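Local coordinates for putative uncharacterized protein (Pseudomonas phage 201phi2-1, PDB 3R4V) that is a phage tubulin-like protein of unassigned function, with guanosine-5'-diphosphate bound in its nucleotide pocket, at residues 177-190 against 247-260. Residues are numbered along the deposited sequence; the frame is centred on the assembly and turned at random. Where two conformers were deposited one is given.
Sequences LLVNQNHGRLDVHD and YRKVGIMKVDDLDV
Two asparagine amides converge on one carboxylate oxygen, OD2 of Asp257, from different directions. The amide of Asn180 lies nearly coplanar with the carboxylate, and its ND2 donates to the syn lone pair of OD2 at 3.1 Å. Asn182 turns its amide 69° from that plane, bringing ND2 to the same oxygen from above, at 3.3 Å. OD2 also takes a water, which links it to Lys254 N and His183 ND1. With CG anti to its backbone N (chi1 -167°), Asp257 extends its carboxylate toward the two asparagines; OD1 accepts from Asp259 N, an Asx turn.

His183 runs alongside Met253, pointing the same way, while its NE2 donates to Leu177 O at the helix end, which helps hold the ring's rotation; Leu177 CD2 packs on Met253 SD. Lys254 bends at its last torsion, and NZ donates to Asn182 O from above its carbonyl plane. Next to this, Gly184 and Ile252 form an antiparallel hydrogen-bonded pair, a single bridge, beyond which Arg185 lays its guanidinium over Val250 CG1 and pairs with Glu239. Farther along, Lys249 NZ meets Asp190 OD1 from above the carboxylate plane in a 3.2 Å salt bridge. The connection between helices 161-178 and 188-195 thus lies against strand 247-252 of the phage tubulin-like C-terminal domain, an edge strand next to strand 228-233; Leu230 of the latter packs on Leu186.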
# COMPACT_ATOMS: atom_id res chain seq x y z
N LEU A 177 -8.08 -9.53 11.10
CA LEU A 177 -8.33 -10.79 11.81
C LEU A 177 -7.04 -11.33 12.41
O LEU A 177 -6.97 -11.68 13.60
CB LEU A 177 -8.93 -11.81 10.84
CG LEU A 177 -8.97 -13.26 11.32
CD1 LEU A 177 -9.97 -13.38 12.46
CD2 LEU A 177 -9.33 -14.18 10.16
N LEU A 178 -6.00 -11.40 11.58
CA LEU A 178 -4.69 -11.87 12.01
C LEU A 178 -4.24 -11.21 13.31
O LEU A 178 -3.77 -11.90 14.22
CB LEU A 178 -3.64 -11.62 10.92
CG LEU A 178 -2.17 -11.89 11.30
CD1 LEU A 178 -1.97 -13.37 11.62
CD2 LEU A 178 -1.20 -11.44 10.19
N VAL A 179 -4.38 -9.88 13.39
CA VAL A 179 -3.84 -9.12 14.52
C VAL A 179 -4.88 -8.82 15.61
O VAL A 179 -4.68 -7.94 16.45
CB VAL A 179 -3.12 -7.82 14.02
CG1 VAL A 179 -2.09 -8.19 12.95
CG2 VAL A 179 -4.13 -6.85 13.43
N ASN A 180 -5.98 -9.58 15.63
CA ASN A 180 -7.03 -9.37 16.63
C ASN A 180 -6.73 -9.94 18.04
O ASN A 180 -7.53 -9.79 18.96
CB ASN A 180 -8.39 -9.85 16.11
CG ASN A 180 -8.63 -11.37 16.32
OD1 ASN A 180 -7.78 -12.09 16.84
ND2 ASN A 180 -9.81 -11.83 15.92
N GLN A 181 -5.57 -10.57 18.19
CA GLN A 181 -5.03 -10.98 19.49
C GLN A 181 -5.86 -12.05 20.19
O GLN A 181 -5.72 -12.27 21.39
CB GLN A 181 -4.81 -9.76 20.40
CG GLN A 181 -3.86 -8.71 19.81
CD GLN A 181 -3.57 -7.55 20.75
OE1 GLN A 181 -3.77 -7.64 21.96
NE2 GLN A 181 -3.11 -6.44 20.19
N ASN A 182 -6.70 -12.73 19.42
CA ASN A 182 -7.62 -13.72 19.97
C ASN A 182 -7.28 -15.16 19.56
O ASN A 182 -8.07 -16.08 19.80
CB ASN A 182 -9.06 -13.36 19.56
CG ASN A 182 -10.09 -14.29 20.17
OD1 ASN A 182 -10.20 -14.40 21.39
ND2 ASN A 182 -10.87 -14.94 19.32
N HIS A 183 -6.11 -15.35 18.97
CA HIS A 183 -5.71 -16.67 18.49
C HIS A 183 -4.79 -17.39 19.47
O HIS A 183 -3.92 -16.78 20.08
CB HIS A 183 -5.03 -16.56 17.13
CG HIS A 183 -5.75 -15.67 16.18
ND1 HIS A 183 -7.10 -15.80 15.92
CD2 HIS A 183 -5.33 -14.62 15.43
CE1 HIS A 183 -7.47 -14.88 15.05
NE2 HIS A 183 -6.41 -14.15 14.74
N GLY A 184 -4.99 -18.70 19.62
CA GLY A 184 -4.12 -19.49 20.46
C GLY A 184 -2.70 -19.48 19.93
O GLY A 184 -2.49 -19.54 18.71
N ARG A 185 -1.73 -19.40 20.84
CA ARG A 185 -0.31 -19.49 20.50
C ARG A 185 0.28 -18.22 19.87
O ARG A 185 1.49 -18.12 19.73
CB ARG A 185 -0.04 -20.71 19.62
CG ARG A 185 -0.23 -22.03 20.35
CD ARG A 185 -0.50 -23.18 19.40
NE ARG A 185 0.60 -23.42 18.47
CZ ARG A 185 0.59 -24.39 17.56
NH1 ARG A 185 -0.45 -25.21 17.47
NH2 ARG A 185 1.63 -24.54 16.75
N LEU A 186 -0.56 -17.26 19.51
CA LEU A 186 -0.09 -16.09 18.77
C LEU A 186 -0.08 -14.80 19.60
O LEU A 186 -1.13 -14.31 20.03
CB LEU A 186 -0.89 -15.90 17.49
CG LEU A 186 -0.27 -14.93 16.48
CD1 LEU A 186 0.98 -15.56 15.86
CD2 LEU A 186 -1.27 -14.56 15.41
N ASP A 187 1.12 -14.26 19.77
CA ASP A 187 1.43 -13.11 20.60
C ASP A 187 1.46 -11.82 19.78
O ASP A 187 1.55 -11.86 18.55
CB ASP A 187 2.83 -13.33 21.18
CG ASP A 187 2.95 -12.87 22.60
OD1 ASP A 187 2.35 -11.83 22.94
OD2 ASP A 187 3.65 -13.56 23.38
N VAL A 188 1.40 -10.68 20.46
CA VAL A 188 1.69 -9.42 19.78
C VAL A 188 3.15 -9.40 19.36
O VAL A 188 3.51 -8.83 18.32
CB VAL A 188 1.42 -8.19 20.68
CG1 VAL A 188 1.92 -6.93 19.99
CG2 VAL A 188 -0.06 -8.07 20.98
N HIS A 189 4.00 -10.04 20.17
CA HIS A 189 5.41 -10.11 19.86
C HIS A 189 5.69 -11.04 18.68
O HIS A 189 6.63 -10.81 17.91
CB HIS A 189 6.21 -10.53 21.09
CG HIS A 189 6.04 -9.60 22.25
ND1 HIS A 189 5.32 -9.93 23.38
CD2 HIS A 189 6.49 -8.34 22.45
CE1 HIS A 189 5.34 -8.91 24.22
NE2 HIS A 189 6.04 -7.93 23.68
N ASP A 190 4.87 -12.07 18.53
CA ASP A 190 4.99 -12.97 17.39
C ASP A 190 4.72 -12.21 16.09
O ASP A 190 5.47 -12.33 15.13
CB ASP A 190 4.02 -14.14 17.52
CG ASP A 190 4.37 -15.07 18.67
OD1 ASP A 190 5.57 -15.19 19.01
OD2 ASP A 190 3.44 -15.68 19.24
N TYR A 247 11.68 -17.40 9.23
CA TYR A 247 10.87 -17.23 10.43
C TYR A 247 9.50 -17.80 10.15
O TYR A 247 8.94 -17.57 9.09
CB TYR A 247 10.78 -15.74 10.81
CG TYR A 247 9.84 -15.45 11.96
CD1 TYR A 247 10.31 -15.36 13.27
CD2 TYR A 247 8.48 -15.25 11.74
CE1 TYR A 247 9.46 -15.09 14.32
CE2 TYR A 247 7.61 -14.99 12.79
CZ TYR A 247 8.11 -14.90 14.08
OH TYR A 247 7.25 -14.63 15.12
N ARG A 248 8.96 -18.56 11.09
CA ARG A 248 7.67 -19.22 10.92
C ARG A 248 6.90 -19.23 12.24
O ARG A 248 7.49 -19.57 13.27
CB ARG A 248 7.91 -20.66 10.45
CG ARG A 248 6.77 -21.62 10.67
CD ARG A 248 7.27 -23.06 10.83
NE ARG A 248 8.19 -23.47 9.77
CZ ARG A 248 7.81 -23.88 8.57
NH1 ARG A 248 6.52 -23.93 8.27
NH2 ARG A 248 8.71 -24.24 7.66
N LYS A 249 5.62 -18.88 12.22
CA LYS A 249 4.76 -18.96 13.40
C LYS A 249 3.35 -19.40 13.03
O LYS A 249 2.88 -19.15 11.93
CB LYS A 249 4.68 -17.62 14.14
CG LYS A 249 5.78 -17.40 15.16
CD LYS A 249 5.53 -18.20 16.43
CE LYS A 249 6.81 -18.31 17.24
NZ LYS A 249 7.55 -17.00 17.29
N VAL A 250 2.68 -20.05 13.97
CA VAL A 250 1.32 -20.52 13.76
C VAL A 250 0.37 -20.05 14.87
O VAL A 250 0.74 -20.03 16.04
CB VAL A 250 1.27 -22.06 13.65
CG1 VAL A 250 -0.18 -22.56 13.60
CG2 VAL A 250 2.04 -22.52 12.43
N GLY A 251 -0.84 -19.65 14.48
CA GLY A 251 -1.88 -19.34 15.44
C GLY A 251 -3.12 -20.20 15.21
O GLY A 251 -3.42 -20.57 14.08
N ILE A 252 -3.83 -20.52 16.29
CA ILE A 252 -5.04 -21.32 16.17
C ILE A 252 -6.27 -20.45 16.33
O ILE A 252 -6.46 -19.82 17.37
CB ILE A 252 -5.08 -22.47 17.19
CG1 ILE A 252 -3.82 -23.32 17.04
CG2 ILE A 252 -6.35 -23.30 17.03
CD1 ILE A 252 -3.51 -23.67 15.61
N MET A 253 -7.09 -20.39 15.28
CA MET A 253 -8.29 -19.56 15.29
C MET A 253 -9.42 -20.25 16.03
O MET A 253 -9.44 -21.47 16.18
CB MET A 253 -8.72 -19.22 13.86
CG MET A 253 -7.70 -18.44 13.08
SD MET A 253 -8.30 -17.98 11.45
CE MET A 253 -8.11 -19.55 10.59
N LYS A 254 -10.37 -19.45 16.50
CA LYS A 254 -11.46 -19.96 17.31
C LYS A 254 -12.75 -20.02 16.50
O LYS A 254 -13.13 -19.06 15.85
CB LYS A 254 -11.63 -19.11 18.56
CG LYS A 254 -10.51 -19.30 19.57
CD LYS A 254 -10.60 -18.30 20.72
CE LYS A 254 -9.57 -18.61 21.80
NZ LYS A 254 -8.17 -18.51 21.31
N VAL A 255 -13.43 -21.17 16.55
CA VAL A 255 -14.64 -21.37 15.76
C VAL A 255 -15.79 -20.44 16.15
O VAL A 255 -16.74 -20.27 15.39
CB VAL A 255 -15.12 -22.86 15.79
CG1 VAL A 255 -15.45 -23.31 17.23
CG2 VAL A 255 -16.32 -23.05 14.88
N ASP A 256 -15.70 -19.84 17.34
CA ASP A 256 -16.71 -18.88 17.78
C ASP A 256 -16.28 -17.44 17.47
O ASP A 256 -16.98 -16.49 17.83
CB ASP A 256 -17.00 -19.04 19.27
CG ASP A 256 -15.78 -18.79 20.14
OD1 ASP A 256 -14.68 -19.22 19.76
OD2 ASP A 256 -15.94 -18.17 21.21
N ASP A 257 -15.12 -17.29 16.84
CA ASP A 257 -14.66 -15.99 16.34
C ASP A 257 -15.44 -15.70 15.06
O ASP A 257 -15.20 -16.32 14.02
CB ASP A 257 -13.14 -16.04 16.06
CG ASP A 257 -12.51 -14.66 15.83
OD1 ASP A 257 -13.22 -13.74 15.39
OD2 ASP A 257 -11.29 -14.52 16.08
N LEU A 258 -16.39 -14.79 15.14
CA LEU A 258 -17.27 -14.50 14.01
C LEU A 258 -16.52 -13.90 12.82
O LEU A 258 -17.04 -13.90 11.69
CB LEU A 258 -18.40 -13.56 14.45
CG LEU A 258 -19.39 -14.15 15.45
CD1 LEU A 258 -20.22 -13.05 16.09
CD2 LEU A 258 -20.28 -15.18 14.77
N ASP A 259 -15.32 -13.38 13.05
CA ASP A 259 -14.53 -12.80 11.97
C ASP A 259 -13.75 -13.86 11.19
O ASP A 259 -13.13 -13.56 10.17
CB ASP A 259 -13.57 -11.74 12.52
CG ASP A 259 -14.29 -10.50 13.02
OD1 ASP A 259 -15.48 -10.32 12.66
OD2 ASP A 259 -13.68 -9.72 13.77
N VAL A 260 -13.79 -15.10 11.65
CA VAL A 260 -13.07 -16.17 10.97
C VAL A 260 -13.77 -16.56 9.67
O VAL A 260 -14.81 -17.21 9.68
CB VAL A 260 -12.86 -17.39 11.89
CG1 VAL A 260 -12.31 -18.57 11.10
CG2 VAL A 260 -11.93 -17.02 13.03
O HOH W 1 -9.63 -16.63 16.86